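Side-chain contacts in 6-phosphogluconolactonase (Shewanella baltica, PDB 3NWP), which probably hydrolyses 6-phosphogluconolactone to 6-phosphogluconate, the second step of the oxidative pentose phosphate pathway: residues E31-R36 / W63-I68; T48-F53 / R89-Q94; V76-D79 / N84-L87. All blocks are in the same frame, centred on the assembly; numbering follows the deposited sequence. Where two conformers were deposited one is given.

Interaction 1. Residues E31-R36 / W63-I68; sequences EAVDAR and WSDVYI
Asp-65, whose flank is covered by Val-33, sends OD1 to a salt bridge with Lys-38 NZ; its charge is thus paired just after helix 14-36 and not with a residue of 31-36. The backbone already points CB at the helix, and the first torsion (chi1 -64°, CG beside the backbone N) only sets where the carboxylate goes. Both branches of Val-33 touch Asp-65, the two side chains crossing at about a right angle, and CG2 reaches Val-66 as well. Val-33 CG1 rests on Asp-65 CB at 3.9 Å and lies 4.0 Å from the other oxygen, Asp-65 OD2. Val-33 CG2 comes down over the backbone, 3.9 Å from Asp-65 O, and meets Val-66 CG2 at 4.2 Å, methyl to methyl. In Val-33, CG1 stands anti to the backbone N (chi1 173°), which spreads the fork across the start of the strand. Valine suits this place because its two methyls can touch Asp-65 and Val-66 at once. An aspartate suits the other, since its short stem offers carbon to the valine while one of its oxygens, OD1, meets Lys-38. A tight turn precedes the strand, with Val-66 N bonded to Trp-63 O at 3.0 Å. This is helix-on-sheet packing of a Rossmann-like alpha/beta fold. Helix 14-36 ends here, and Val-33 also leans on Ala-39 of strand 39-43, the parallel neighbour of strand 66-74; Asp-65 and Tyr-67 bond through their backbones to that strand, while Val-66 and Ile-68 bond to Lys-101, at strand 101-102 on the other side.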
ATOM      1  N   GLU A  31       7.444 -13.538  11.482  0.50 13.95           N
ATOM      2  CA  GLU A  31       8.821 -13.332  11.935  0.50 14.27           C
ATOM      3  C   GLU A  31       8.973 -11.973  12.667  0.50 15.63           C
ATOM      4  O   GLU A  31       9.804 -11.823  13.596  0.50 15.15           O
ATOM      5  CB  GLU A  31       9.770 -13.434  10.727  0.50 14.75           C
ATOM      6  CG  GLU A  31       9.837 -14.810  10.128  0.50 14.94           C
ATOM      7  CD  GLU A  31      10.423 -14.900   8.718  0.50 27.94           C
ATOM      8  OE1 GLU A  31      10.677 -13.867   8.062  0.50 30.67           O
ATOM      9  OE2 GLU A  31      10.589 -16.052   8.254  0.50 33.57           O
ATOM     10  N   ALA A  32       8.199 -10.960  12.267  1.00 15.75           N
ATOM     11  CA  ALA A  32       8.173  -9.713  12.966  1.00 14.77           C
ATOM     12  C   ALA A  32       7.534  -9.815  14.342  1.00 16.39           C
ATOM     13  O   ALA A  32       8.083  -9.272  15.287  1.00 16.08           O
ATOM     14  CB  ALA A  32       7.514  -8.613  12.123  1.00 15.55           C
ATOM     15  N   VAL A  33       6.417 -10.518  14.466  1.00 15.80           N
ATOM     16  CA  VAL A  33       5.804 -10.799  15.776  1.00 16.90           C
ATOM     17  C   VAL A  33       6.820 -11.543  16.639  1.00 17.98           C
ATOM     18  O   VAL A  33       7.027 -11.182  17.825  1.00 18.59           O
ATOM     19  CB  VAL A  33       4.518 -11.568  15.675  1.00 17.84           C
ATOM     20  CG1 VAL A  33       4.005 -12.002  17.103  1.00 18.13           C
ATOM     21  CG2 VAL A  33       3.446 -10.756  14.939  1.00 15.89           C
ATOM     22  N   ASP A  34       7.479 -12.566  16.099  1.00 17.99           N
ATOM     23  CA  ASP A  34       8.486 -13.283  16.893  1.00 20.53           C
ATOM     24  C   ASP A  34       9.579 -12.348  17.385  1.00 21.79           C
ATOM     25  O   ASP A  34       9.989 -12.411  18.561  1.00 21.67           O
ATOM     26  CB  ASP A  34       9.127 -14.451  16.114  1.00 19.33           C
ATOM     27  CG  ASP A  34       8.148 -15.560  15.776  1.00 25.79           C
ATOM     28  OD1 ASP A  34       7.050 -15.644  16.352  1.00 23.44           O
ATOM     29  OD2 ASP A  34       8.516 -16.363  14.884  1.00 27.51           O
ATOM     30  N   ALA A  35      10.099 -11.482  16.516  1.00 17.31           N
ATOM     31  CA  ALA A  35      11.230 -10.658  16.886  1.00 17.13           C
ATOM     32  C   ALA A  35      10.871  -9.554  17.808  1.00 17.63           C
ATOM     33  O   ALA A  35      11.661  -9.251  18.705  1.00 20.33           O
ATOM     34  CB  ALA A  35      11.903 -10.059  15.588  1.00 19.48           C
ATOM     35  N   ARG A  36       9.743  -8.912  17.601  1.00 18.22           N
ATOM     36  CA  ARG A  36       9.389  -7.645  18.258  1.00 18.76           C
ATOM     37  C   ARG A  36       8.134  -7.634  19.082  1.00 18.57           C
ATOM     38  O   ARG A  36       7.840  -6.643  19.769  1.00 19.46           O
ATOM     39  CB  ARG A  36       9.354  -6.518  17.215  1.00 18.84           C
ATOM     40  CG  ARG A  36      10.737  -6.136  16.718  1.00 20.18           C
ATOM     41  CD  ARG A  36      10.719  -5.113  15.543  1.00 19.50           C
ATOM     42  NE  ARG A  36      10.251  -5.736  14.308  1.00 18.35           N
ATOM     43  CZ  ARG A  36      10.979  -6.487  13.504  1.00 18.66           C
ATOM     44  NH1 ARG A  36      12.261  -6.776  13.801  1.00 19.74           N
ATOM     45  NH2 ARG A  36      10.427  -7.028  12.420  1.00 19.00           N
ATOM     46  N   TRP A  63      -2.225 -13.031  14.200  1.00 18.21           N
ATOM     47  CA  TRP A  63      -2.905 -11.857  13.683  1.00 16.59           C
ATOM     48  C   TRP A  63      -3.253 -10.780  14.712  1.00 18.17           C
ATOM     49  O   TRP A  63      -3.309  -9.601  14.385  1.00 18.90           O
ATOM     50  CB  TRP A  63      -4.158 -12.196  12.876  1.00 19.76           C
ATOM     51  CG  TRP A  63      -3.909 -12.735  11.479  1.00 18.24           C
ATOM     52  CD1 TRP A  63      -4.117 -14.007  11.048  1.00 19.81           C
ATOM     53  CD2 TRP A  63      -3.382 -12.011  10.350  1.00 18.48           C
ATOM     54  NE1 TRP A  63      -3.784 -14.116   9.716  1.00 17.73           N
ATOM     55  CE2 TRP A  63      -3.322 -12.901   9.271  1.00 16.66           C
ATOM     56  CE3 TRP A  63      -2.979 -10.689  10.157  1.00 17.56           C
ATOM     57  CZ2 TRP A  63      -2.877 -12.503   8.022  1.00 17.84           C
ATOM     58  CZ3 TRP A  63      -2.522 -10.291   8.914  1.00 18.55           C
ATOM     59  CH2 TRP A  63      -2.455 -11.201   7.858  1.00 18.61           C
ATOM     60  N   SER A  64      -3.519 -11.239  15.948  1.00 19.25           N
ATOM     61  CA  SER A  64      -3.880 -10.298  17.004  1.00 20.44           C
ATOM     62  C   SER A  64      -2.718  -9.409  17.443  1.00 20.11           C
ATOM     63  O   SER A  64      -2.919  -8.392  18.107  1.00 21.02           O
ATOM     64  CB  SER A  64      -4.532 -11.032  18.222  1.00 19.52           C
ATOM     65  OG  SER A  64      -3.623 -11.921  18.862  1.00 23.27           O
ATOM     66  N   ASP A  65      -1.519  -9.769  17.034  1.00 19.23           N
ATOM     67  CA  ASP A  65      -0.313  -9.010  17.304  1.00 17.70           C
ATOM     68  C   ASP A  65       0.115  -8.266  16.018  1.00 17.65           C
ATOM     69  O   ASP A  65       1.238  -7.749  15.983  1.00 18.10           O
ATOM     70  CB  ASP A  65       0.793  -9.910  17.776  1.00 21.05           C
ATOM     71  CG  ASP A  65       0.456 -10.586  19.112  1.00 22.86           C
ATOM     72  OD1 ASP A  65       0.082  -9.821  20.017  1.00 23.44           O
ATOM     73  OD2 ASP A  65       0.617 -11.812  19.228  1.00 25.46           O
ATOM     74  N   VAL A  66      -0.773  -8.177  15.026  1.00 15.99           N
ATOM     75  CA  VAL A  66      -0.466  -7.457  13.745  1.00 15.42           C
ATOM     76  C   VAL A  66      -1.342  -6.239  13.677  1.00 16.42           C
ATOM     77  O   VAL A  66      -2.598  -6.335  13.767  1.00 19.74           O
ATOM     78  CB  VAL A  66      -0.671  -8.349  12.501  1.00 16.53           C
ATOM     79  CG1 VAL A  66      -0.362  -7.518  11.195  1.00 16.15           C
ATOM     80  CG2 VAL A  66       0.148  -9.638  12.591  1.00 16.45           C
ATOM     81  N   TYR A  67      -0.720  -5.067  13.495  1.00 16.63           N
ATOM     82  CA  TYR A  67      -1.400  -3.815  13.261  1.00 17.36           C
ATOM     83  C   TYR A  67      -1.496  -3.584  11.775  1.00 16.22           C
ATOM     84  O   TYR A  67      -0.504  -3.764  11.063  1.00 17.77           O
ATOM     85  CB  TYR A  67      -0.625  -2.664  13.898  1.00 19.45           C
ATOM     86  CG  TYR A  67      -0.646  -2.624  15.386  1.00 22.04           C
ATOM     87  CD1 TYR A  67       0.160  -3.451  16.127  1.00 26.27           C
ATOM     88  CD2 TYR A  67      -1.381  -1.637  16.042  1.00 33.35           C
ATOM     89  CE1 TYR A  67       0.168  -3.384  17.532  1.00 36.81           C
ATOM     90  CE2 TYR A  67      -1.371  -1.556  17.433  1.00 38.92           C
ATOM     91  CZ  TYR A  67      -0.598  -2.443  18.160  1.00 40.82           C
ATOM     92  OH  TYR A  67      -0.562  -2.397  19.537  1.00 51.38           O
ATOM     93  N   ILE A  68      -2.687  -3.230  11.271  1.00 16.35           N
ATOM     94  CA  ILE A  68      -2.895  -3.065   9.852  1.00 14.90           C
ATOM     95  C   ILE A  68      -3.474  -1.705   9.532  1.00 16.76           C
ATOM     96  O   ILE A  68      -4.325  -1.198  10.250  1.00 16.42           O
ATOM     97  CB  ILE A  68      -3.862  -4.120   9.302  1.00 15.19           C
ATOM     98  CG1 ILE A  68      -3.414  -5.537   9.679  1.00 14.83           C
ATOM     99  CG2 ILE A  68      -3.978  -3.944   7.774  1.00 14.14           C
ATOM    100  CD1 ILE A  68      -4.371  -6.666   9.197  1.00 16.16           C
TER

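Interaction 2. Residues T48-F53 / R89-Q94; sequences TPLKLF and REHLLQ
Phe-53 and Leu-92 meet where two successive beta-alpha-beta crossovers of the Rossmann-like fold lie side by side: helix 50-58 links strands 39-43 and 66-74, and helix 84-91 links strand 66-74 to strand 101-102. The buried half is close. The backbones come to 4.6 Å between Phe-53 CA and Leu-92 CA, and the two CB atoms stand 3.8 Å apart, with the side chains crossing at about a right angle. Leu-92 has CG anti to the backbone N (chi1 179°), which puts Leu-92 CD1 3.7 Å from Phe-53 O, in the first turn of helix 50-58. His-91 CB adds to this at the edge of the phenyl ring, near its plane. Apolar residues suit this buried site, their carbon stems meeting where the backbones approach.

Toward solvent fewer atoms meet. Leu-50 and His-91 are partly exposed and touch through the leucine methyls and the imidazole, an off-centre CH-pi contact with Leu-50 CD1 4.3 Å from the His-91 ring centroid and 28° off its normal, while Leu-50 CD2 is 3.8 Å from His-91 CD2. A histidine serves here because its face accepts a leucine while its nitrogens tolerate a partly exposed site. Beyond the helix, the chain kinks through an inverse gamma turn centred on Leu-93, and Gln-94 NE2 reaches back to Arg-89 O, 2.9 Å away, in the carbonyl plane.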
ATOM      1  N   THR A  48      -7.483  -5.345  -7.436  1.00 20.99           N
ATOM      2  CA  THR A  48      -6.341  -6.269  -7.583  1.00 19.91           C
ATOM      3  C   THR A  48      -6.142  -7.181  -6.334  1.00 19.50           C
ATOM      4  O   THR A  48      -5.931  -8.376  -6.496  1.00 19.91           O
ATOM      5  CB  THR A  48      -5.033  -5.539  -7.994  1.00 23.09           C
ATOM      6  OG1 THR A  48      -5.204  -5.050  -9.329  1.00 25.50           O
ATOM      7  CG2 THR A  48      -3.769  -6.482  -7.990  1.00 22.28           C
ATOM      8  N   PRO A  49      -6.148  -6.615  -5.115  1.00 18.64           N
ATOM      9  CA  PRO A  49      -5.775  -7.432  -3.959  1.00 18.46           C
ATOM     10  C   PRO A  49      -6.840  -8.252  -3.318  1.00 17.62           C
ATOM     11  O   PRO A  49      -6.552  -8.884  -2.289  1.00 18.22           O
ATOM     12  CB  PRO A  49      -5.297  -6.390  -2.914  1.00 19.71           C
ATOM     13  CG  PRO A  49      -6.033  -5.197  -3.212  1.00 23.43           C
ATOM     14  CD  PRO A  49      -6.212  -5.183  -4.752  1.00 22.04           C
ATOM     15  N   LEU A  50      -8.089  -8.258  -3.831  1.00 18.11           N
ATOM     16  CA  LEU A  50      -9.184  -8.863  -3.036  1.00 18.20           C
ATOM     17  C   LEU A  50      -8.983 -10.354  -2.766  1.00 16.30           C
ATOM     18  O   LEU A  50      -9.194 -10.821  -1.627  1.00 17.88           O
ATOM     19  CB  LEU A  50     -10.542  -8.592  -3.671  1.00 20.55           C
ATOM     20  CG  LEU A  50     -10.832  -7.081  -3.746  1.00 25.28           C
ATOM     21  CD1 LEU A  50     -12.274  -6.920  -4.194  1.00 31.94           C
ATOM     22  CD2 LEU A  50     -10.543  -6.277  -2.458  1.00 28.18           C
ATOM     23  N   LYS A  51      -8.589 -11.122  -3.777  0.50 16.89           N
ATOM     24  CA  LYS A  51      -8.321 -12.532  -3.555  0.50 17.11           C
ATOM     25  C   LYS A  51      -7.116 -12.732  -2.616  0.50 16.29           C
ATOM     26  O   LYS A  51      -7.194 -13.551  -1.690  0.50 14.15           O
ATOM     27  CB  LYS A  51      -8.138 -13.302  -4.862  0.50 17.64           C
ATOM     28  CG  LYS A  51      -9.463 -13.481  -5.648  0.50 23.55           C
ATOM     29  CD  LYS A  51     -10.395 -14.459  -4.953  0.50 23.82           C
ATOM     30  CE  LYS A  51     -11.793 -14.476  -5.592  0.50 37.91           C
ATOM     31  N   LEU A  52      -6.035 -11.960  -2.809  1.00 16.40           N
ATOM     32  CA  LEU A  52      -4.898 -11.989  -1.883  1.00 16.06           C
ATOM     33  C   LEU A  52      -5.361 -11.805  -0.438  1.00 15.86           C
ATOM     34  O   LEU A  52      -4.958 -12.554   0.460  1.00 16.50           O
ATOM     35  CB  LEU A  52      -3.943 -10.847  -2.264  1.00 15.42           C
ATOM     36  CG  LEU A  52      -2.781 -10.698  -1.278  1.00 14.61           C
ATOM     37  CD1 LEU A  52      -1.826 -11.894  -1.313  1.00 18.40           C
ATOM     38  CD2 LEU A  52      -2.018  -9.353  -1.498  1.00 16.67           C
ATOM     39  N   PHE A  53      -6.232 -10.835  -0.225  1.00 16.50           N
ATOM     40  CA  PHE A  53      -6.771 -10.589   1.121  1.00 15.28           C
ATOM     41  C   PHE A  53      -7.475 -11.808   1.657  1.00 17.12           C
ATOM     42  O   PHE A  53      -7.318 -12.154   2.830  1.00 17.82           O
ATOM     43  CB  PHE A  53      -7.730  -9.426   1.155  1.00 16.02           C
ATOM     44  CG  PHE A  53      -7.103  -8.032   0.934  1.00 16.51           C
ATOM     45  CD1 PHE A  53      -5.740  -7.783   1.057  1.00 17.59           C
ATOM     46  CD2 PHE A  53      -7.924  -6.978   0.688  1.00 17.96           C
ATOM     47  CE1 PHE A  53      -5.262  -6.509   0.877  1.00 19.30           C
ATOM     48  CE2 PHE A  53      -7.445  -5.673   0.553  1.00 19.96           C
ATOM     49  CZ  PHE A  53      -6.087  -5.468   0.650  1.00 19.22           C
ATOM     50  N   ARG A  89     -12.153  -4.363   5.245  1.00 17.25           N
ATOM     51  CA  ARG A  89     -12.961  -4.989   6.283  1.00 17.90           C
ATOM     52  C   ARG A  89     -13.735  -6.178   5.698  1.00 20.83           C
ATOM     53  O   ARG A  89     -13.914  -7.192   6.410  1.00 24.34           O
ATOM     54  CB  ARG A  89     -13.909  -3.968   6.909  1.00 19.60           C
ATOM     55  CG  ARG A  89     -13.218  -2.923   7.804  1.00 19.97           C
ATOM     56  CD  ARG A  89     -14.217  -2.041   8.522  1.00 23.51           C
ATOM     57  NE  ARG A  89     -13.583  -1.041   9.358  1.00 22.69           N
ATOM     58  CZ  ARG A  89     -13.008  -1.261  10.526  1.00 22.00           C
ATOM     59  NH1 ARG A  89     -12.987  -2.480  11.086  1.00 26.59           N
ATOM     60  NH2 ARG A  89     -12.473  -0.243  11.167  1.00 26.24           N
ATOM     61  N   GLU A  90     -14.206  -6.073   4.471  0.60 22.14           N
ATOM     62  CA  GLU A  90     -14.983  -7.161   3.914  0.60 21.25           C
ATOM     63  C   GLU A  90     -14.141  -8.388   3.645  0.60 22.60           C
ATOM     64  O   GLU A  90     -14.590  -9.524   3.923  0.60 22.32           O
ATOM     65  CB  GLU A  90     -15.711  -6.775   2.633  0.60 21.11           C
ATOM     66  CG  GLU A  90     -16.812  -5.735   2.841  0.60 27.89           C
ATOM     67  CD  GLU A  90     -17.648  -5.433   1.583  0.60 27.67           C
ATOM     68  OE1 GLU A  90     -18.318  -4.360   1.546  0.60 29.28           O
ATOM     69  OE2 GLU A  90     -17.639  -6.266   0.646  0.60 38.93           O
ATOM     70  N   HIS A  91     -12.937  -8.176   3.095  1.00 19.25           N
ATOM     71  CA  HIS A  91     -12.141  -9.259   2.557  1.00 19.24           C
ATOM     72  C   HIS A  91     -10.926  -9.694   3.375  1.00 20.81           C
ATOM     73  O   HIS A  91     -10.585 -10.873   3.332  1.00 20.92           O
ATOM     74  CB  HIS A  91     -11.669  -8.919   1.140  1.00 20.15           C
ATOM     75  CG  HIS A  91     -12.788  -8.688   0.185  1.00 23.02           C
ATOM     76  ND1 HIS A  91     -13.496  -9.729  -0.387  1.00 28.71           N
ATOM     77  CD2 HIS A  91     -13.364  -7.547  -0.257  1.00 22.94           C
ATOM     78  CE1 HIS A  91     -14.456  -9.230  -1.153  1.00 32.01           C
ATOM     79  NE2 HIS A  91     -14.400  -7.910  -1.094  1.00 26.91           N
ATOM     80  N   LEU A  92     -10.221  -8.767   4.039  1.00 17.39           N
ATOM     81  CA  LEU A  92      -9.045  -9.119   4.824  1.00 16.33           C
ATOM     82  C   LEU A  92      -9.376  -9.441   6.295  1.00 16.43           C
ATOM     83  O   LEU A  92      -8.839 -10.381   6.854  1.00 18.61           O
ATOM     84  CB  LEU A  92      -7.961  -8.020   4.707  1.00 16.23           C
ATOM     85  CG  LEU A  92      -6.659  -8.240   5.493  1.00 15.10           C
ATOM     86  CD1 LEU A  92      -5.976  -9.504   4.957  1.00 17.37           C
ATOM     87  CD2 LEU A  92      -5.708  -7.011   5.313  1.00 17.99           C
ATOM     88  N   LEU A  93     -10.216  -8.607   6.922  1.00 17.79           N
ATOM     89  CA  LEU A  93     -10.431  -8.679   8.365  1.00 19.13           C
ATOM     90  C   LEU A  93     -11.551  -9.703   8.625  1.00 21.73           C
ATOM     91  O   LEU A  93     -12.661  -9.379   9.122  1.00 22.27           O
ATOM     92  CB  LEU A  93     -10.804  -7.322   8.899  1.00 20.18           C
ATOM     93  CG  LEU A  93      -9.780  -6.226   8.688  1.00 22.93           C
ATOM     94  CD1 LEU A  93     -10.272  -4.958   9.428  1.00 22.32           C
ATOM     95  CD2 LEU A  93      -8.387  -6.625   9.236  1.00 24.57           C
ATOM     96  N   GLN A  94     -11.256 -10.915   8.194  1.00 19.68           N
ATOM     97  CA  GLN A  94     -12.204 -12.051   8.216  1.00 20.56           C
ATOM     98  C   GLN A  94     -11.416 -13.284   8.665  1.00 23.68           C
ATOM     99  O   GLN A  94     -10.185 -13.299   8.674  1.00 19.91           O
ATOM    100  CB  GLN A  94     -12.762 -12.274   6.819  1.00 23.84           C
ATOM    101  CG  GLN A  94     -13.586 -11.094   6.241  1.00 26.00           C
ATOM    102  CD  GLN A  94     -14.889 -10.869   6.974  1.00 29.20           C
ATOM    103  OE1 GLN A  94     -15.481 -11.810   7.499  1.00 33.95           O
ATOM    104  NE2 GLN A  94     -15.330  -9.631   7.049  1.00 26.45           N
TER

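Interaction 3. Residues V76-D79 / N84-L87; sequences VEAD and NERL
Ala-78 and Asp-79 form a bend in an irregular loop that runs past the first turn of helix 84-91. After the extended Glu-77, their backbone angles fall near the helical region, which turns both carbonyls toward the helix; the nearest CA atoms of the two segments are those of Asp-79 and Arg-86, 5.4 Å apart. The closest approach is Ala-78 O to Arg-86 CB, 3.2 Å, a tight meeting of a carbonyl with a methylene. The same oxygen has a weak hydrogen bond with Ser-83 OG. Arg-86 continues along the loop: CG is anti to the backbone N (chi1 176°), CD passes 3.6 Å from Asp-79 O, and a bend at chi3 (70°) then swings the guanidinium round. That group is gripped on three nitrogens, by Ala-80 O at NE, Asp-81 O at NH2 and Glu-90 OE1 at NH1, which should fix its rotation. An arginine suits the place: its aliphatic stem runs along the loop and its several N-H groups can meet loop carbonyls.

Glu-85 uses its chain differently, extended, so that its carboxylate lies against the Ala-78 methyl: Ala-78 CB is 3.7 Å from Glu-85 CD and only slightly farther from either oxygen. The small alanine lets the acid pass close, while OE2 is held by Arg-89 NE in a salt bridge one turn on. Replacing Glu-85 with an alanine would probably leave Arg-89 NE without its charged mate and open a gap beside the Ala-78 methyl. The contact thus folds a strand-to-helix connection of the alpha/beta fold back on its own helix: strand 66-74 comes before it, its Glu-73 accepting the N-H groups of Asn-84 and Glu-85, and helix 84-91 leads on toward strand 101-102.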
ATOM      1  N   VAL A  76     -14.408   9.479   1.711  1.00 20.68           N
ATOM      2  CA  VAL A  76     -15.784   9.094   1.543  1.00 21.08           C
ATOM      3  C   VAL A  76     -16.099   8.255   2.782  1.00 22.18           C
ATOM      4  O   VAL A  76     -15.177   7.823   3.500  1.00 21.69           O
ATOM      5  CB  VAL A  76     -16.021   8.269   0.270  1.00 23.86           C
ATOM      6  CG1 VAL A  76     -15.694   9.063  -1.057  1.00 21.76           C
ATOM      7  CG2 VAL A  76     -15.239   6.930   0.335  1.00 21.73           C
ATOM      8  N   GLU A  77     -17.388   8.029   3.077  1.00 23.59           N
ATOM      9  CA  GLU A  77     -17.727   7.234   4.240  1.00 26.76           C
ATOM     10  C   GLU A  77     -17.110   5.843   4.142  1.00 22.42           C
ATOM     11  O   GLU A  77     -16.996   5.282   3.057  1.00 24.00           O
ATOM     12  CB  GLU A  77     -19.250   7.082   4.382  1.00 28.16           C
ATOM     13  CG  GLU A  77     -20.002   8.392   4.634  1.00 35.13           C
ATOM     14  CD  GLU A  77     -19.662   8.973   5.966  1.00 48.17           C
ATOM     15  OE1 GLU A  77     -19.883   8.266   6.972  1.00 57.56           O
ATOM     16  OE2 GLU A  77     -19.174  10.126   6.005  1.00 55.51           O
ATOM     17  N   ALA A  78     -16.812   5.265   5.294  1.00 28.39           N
ATOM     18  CA  ALA A  78     -16.085   3.996   5.347  1.00 30.11           C
ATOM     19  C   ALA A  78     -16.920   2.801   4.904  1.00 33.06           C
ATOM     20  O   ALA A  78     -16.369   1.716   4.701  1.00 35.09           O
ATOM     21  CB  ALA A  78     -15.499   3.775   6.756  1.00 32.10           C
ATOM     22  N   ASP A  79     -18.237   2.983   4.744  1.00 29.94           N
ATOM     23  CA  ASP A  79     -19.108   1.991   4.134  1.00 32.13           C
ATOM     24  C   ASP A  79     -19.496   2.312   2.690  1.00 32.15           C
ATOM     25  O   ASP A  79     -20.289   1.608   2.083  1.00 31.01           O
ATOM     26  CB  ASP A  79     -20.359   1.781   5.017  1.00 34.88           C
ATOM     27  CG  ASP A  79     -21.231   3.011   5.118  1.00 45.39           C
ATOM     28  OD1 ASP A  79     -20.891   4.098   4.575  1.00 35.72           O
ATOM     29  OD2 ASP A  79     -22.289   2.886   5.767  1.00 51.81           O
ATOM     30  N   ASN A  84     -11.581   2.339   0.604  1.00 19.05           N
ATOM     31  CA  ASN A  84     -10.601   1.233   0.730  1.00 17.64           C
ATOM     32  C   ASN A  84     -10.809   0.482   2.045  1.00 18.09           C
ATOM     33  O   ASN A  84     -10.686  -0.761   2.082  1.00 18.10           O
ATOM     34  CB  ASN A  84      -9.176   1.776   0.669  1.00 18.19           C
ATOM     35  CG  ASN A  84      -8.771   2.258  -0.717  1.00 18.83           C
ATOM     36  OD1 ASN A  84      -9.352   1.854  -1.741  1.00 21.65           O
ATOM     37  ND2 ASN A  84      -7.769   3.158  -0.764  1.00 18.00           N
ATOM     38  N   GLU A  85     -11.157   1.192   3.098  1.00 17.30           N
ATOM     39  CA  GLU A  85     -11.446   0.561   4.388  1.00 17.69           C
ATOM     40  C   GLU A  85     -12.573  -0.464   4.195  1.00 18.01           C
ATOM     41  O   GLU A  85     -12.488  -1.557   4.762  1.00 18.53           O
ATOM     42  CB  GLU A  85     -11.816   1.603   5.425  1.00 18.77           C
ATOM     43  CG  GLU A  85     -12.361   1.047   6.728  1.00 18.62           C
ATOM     44  CD  GLU A  85     -12.454   2.037   7.846  1.00 20.79           C
ATOM     45  OE1 GLU A  85     -11.906   3.164   7.763  1.00 21.99           O
ATOM     46  OE2 GLU A  85     -13.065   1.651   8.890  1.00 20.79           O
ATOM     47  N   ARG A  86     -13.632  -0.117   3.490  1.00 19.86           N
ATOM     48  CA  ARG A  86     -14.715  -1.062   3.293  1.00 21.31           C
ATOM     49  C   ARG A  86     -14.230  -2.384   2.668  1.00 21.31           C
ATOM     50  O   ARG A  86     -14.613  -3.465   3.132  1.00 21.55           O
ATOM     51  CB  ARG A  86     -15.765  -0.458   2.405  1.00 22.61           C
ATOM     52  CG  ARG A  86     -16.919  -1.429   2.063  1.00 25.72           C
ATOM     53  CD  ARG A  86     -17.925  -0.861   1.063  1.00 28.15           C
ATOM     54  NE  ARG A  86     -17.399  -0.709  -0.314  1.00 29.98           N
ATOM     55  CZ  ARG A  86     -17.297  -1.688  -1.217  1.00 38.20           C
ATOM     56  NH1 ARG A  86     -17.609  -2.940  -0.908  1.00 40.18           N
ATOM     57  NH2 ARG A  86     -16.847  -1.426  -2.429  1.00 35.90           N
ATOM     58  N   LEU A  87     -13.386  -2.283   1.634  1.00 19.60           N
ATOM     59  CA  LEU A  87     -12.845  -3.482   0.985  1.00 21.08           C
ATOM     60  C   LEU A  87     -11.971  -4.306   1.939  1.00 18.92           C
ATOM     61  O   LEU A  87     -12.063  -5.549   1.974  1.00 19.19           O
ATOM     62  CB  LEU A  87     -12.054  -3.110  -0.288  1.00 23.54           C
ATOM     63  CG  LEU A  87     -12.811  -2.556  -1.483  1.00 34.04           C
ATOM     64  CD1 LEU A  87     -11.773  -2.238  -2.579  1.00 37.63           C
ATOM     65  CD2 LEU A  87     -13.851  -3.525  -2.000  1.00 34.52           C
TER

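Interactions 2 and 3 share helix 84-91, one at its end and the other at its start, with interaction 3 nested in the chain loop that interaction 2 closes; Leu-50 CD2 touches Leu-87 CB between them. Interaction 1 is the most buried yet covers the least area, a valine at the start of an inner strand, and meets interaction 2 through Ile-68 CD1, which packs on Leu-92 and Leu-93. Interaction 3 does not touch it. The chemistry follows place: in interaction 1 a valine's methyls on an aspartate stem and a strand valine, aromatic and aliphatic packing where helix meets helix, and in the partly exposed loop, carbonyls and charged chains whose strongest partners lie elsewhere.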